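Local coordinates for protein AlyQ (Persicobacter sp. CCB-QB2, PDB 7D2A) that binds unsaturated mannuronic acid, an alginate-derived sugar, as a family 32 carbohydrate-binding module that probably directs AlyQ to alginate, at residues 47-50 with 51-55. Sequence-based numbering, arbitrary orientation.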
loop_
_atom_site.group_PDB
_atom_site.type_symbol
_atom_site.label_atom_id
_atom_site.label_comp_id
_atom_site.label_asym_id
_atom_site.label_seq_id
_atom_site.Cartn_x
_atom_site.Cartn_y
_atom_site.Cartn_z
ATOM N N PHE A 47 -6.807 -2.689 -0.236
ATOM C CA PHE A 47 -6.599 -4.136 -0.062
ATOM C C PHE A 47 -7.677 -4.690 0.835
ATOM O O PHE A 47 -7.955 -4.091 1.886
ATOM C CB PHE A 47 -5.231 -4.396 0.558
ATOM C CG PHE A 47 -4.164 -3.773 -0.264
ATOM C CD1 PHE A 47 -3.664 -4.415 -1.396
ATOM C CD2 PHE A 47 -3.718 -2.501 0.010
ATOM C CE1 PHE A 47 -2.730 -3.768 -2.183
ATOM C CE2 PHE A 47 -2.776 -1.865 -0.792
ATOM C CZ PHE A 47 -2.315 -2.505 -1.897
ATOM N N ASP A 48 -8.300 -5.795 0.424
ATOM C CA ASP A 48 -9.394 -6.451 1.162
ATOM C C ASP A 48 -8.847 -7.755 1.755
ATOM O O ASP A 48 -8.434 -8.629 0.963
ATOM C CB ASP A 48 -10.553 -6.689 0.209
ATOM C CG ASP A 48 -11.795 -7.271 0.829
ATOM O OD1 ASP A 48 -11.806 -7.554 2.054
ATOM O OD2 ASP A 48 -12.768 -7.369 0.069
ATOM N N LEU A 49 -8.990 -7.921 3.071
ATOM C CA LEU A 49 -8.567 -9.168 3.740
ATOM C C LEU A 49 -9.691 -10.197 3.743
ATOM O O LEU A 49 -9.420 -11.374 4.201
ATOM C CB LEU A 49 -8.088 -8.888 5.159
ATOM C CG LEU A 49 -6.935 -7.898 5.288
ATOM C CD1 LEU A 49 -6.497 -7.764 6.757
ATOM C CD2 LEU A 49 -5.742 -8.274 4.412
ATOM N N GLY A 50 -10.907 -9.775 3.371
ATOM C CA GLY A 50 -12.060 -10.699 3.257
ATOM C C GLY A 50 -12.886 -10.692 4.535
ATOM O O GLY A 50 -14.074 -10.957 4.472
ATOM N N SER A 51 -12.287 -10.381 5.673
ATOM C CA SER A 51 -12.986 -10.278 6.963
ATOM C C SER A 51 -12.071 -9.470 7.872
ATOM O O SER A 51 -10.943 -9.186 7.460
ATOM C CB SER A 51 -13.282 -11.636 7.545
ATOM O OG SER A 51 -12.090 -12.368 7.728
ATOM N N ALA A 52 -12.566 -9.061 9.022
ATOM C CA ALA A 52 -11.810 -8.171 9.919
ATOM C C ALA A 52 -10.721 -8.971 10.637
ATOM O O ALA A 52 -11.036 -10.007 11.282
ATOM C CB ALA A 52 -12.747 -7.548 10.924
ATOM N N LYS A 53 -9.476 -8.482 10.594
ATOM C CA LYS A 53 -8.322 -9.160 11.194
ATOM C C LYS A 53 -7.566 -8.158 12.051
ATOM O O LYS A 53 -7.660 -6.956 11.781
ATOM C CB LYS A 53 -7.336 -9.640 10.125
ATOM C CG LYS A 53 -7.959 -10.431 8.989
ATOM C CD LYS A 53 -8.225 -11.790 9.427
ATOM C CE LYS A 53 -8.649 -12.680 8.284
ATOM N NZ LYS A 53 -9.255 -13.906 8.840
ATOM N N THR A 54 -6.804 -8.648 13.004
ATOM C CA THR A 54 -5.862 -7.791 13.776
ATOM C C THR A 54 -4.643 -7.477 12.919
ATOM O O THR A 54 -4.016 -8.371 12.447
ATOM C CB THR A 54 -5.446 -8.428 15.086
ATOM O OG1 THR A 54 -6.645 -8.687 15.830
ATOM C CG2 THR A 54 -4.538 -7.503 15.858
ATOM N N VAL A 55 -4.398 -6.214 12.653
ATOM C CA VAL A 55 -3.317 -5.774 11.765
ATOM C C VAL A 55 -2.428 -4.800 12.524
ATOM O O VAL A 55 -2.984 -3.892 13.172
ATOM C CB VAL A 55 -3.896 -5.125 10.501
ATOM C CG1 VAL A 55 -2.843 -4.595 9.609
ATOM C CG2 VAL A 55 -4.813 -6.046 9.691
#
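Leu49 and Val55 meet methyl to methyl under the corner where the chain passes from one sheet of the CBM32 beta-sandwich to the other. Strand 43-49 belongs to the five-stranded antiparallel sheet, strand 52-62 to the sheet that faces it, and the turn at Gly50 and Ser51 links the two. The packed side lies inside this corner: Leu49 CD1 rests 3.8 Å from Val55 CG2, tip to tip, and both residues are buried. Leu49 holds CG anti to its carbonyl carbon (chi1 -58°), and from there its extended chi2 carries CD1 across to the second strand. Val55 turns CG2 to meet it. Ile111 of strand 110-118 packs against Leu49, and Ile131 of strand 123-133 against Val55, so the pair continues into the hydrophobic interior between the sheets.

Lys53 borders this apolar contact with the aliphatic start of its chain, passing obliquely over Leu49, whose CD1 lies 3.8 Å from Lys53 CG. A bend at chi2 (-78°) turns the rest of the chain outward, away from Leu49 and alongside Ser51, on the more open side, where Lys53 NZ makes a weak hydrogen bond of 3.4 Å to Ser51 OG.

The turn itself is shaped by polar and backbone features. Gly50 takes a positive phi, which a residue without a side chain adopts easily. Just before it, Asp48 closes an Asx turn by accepting the amide of Gly50, and the same carboxylate oxygen forms a salt bridge with Arg109, which probably helps fix its position. The Gly50 N to Asp48 OD1 distance is 2.7 Å, with the amide approaching from above the carboxylate plane, 48° out of it.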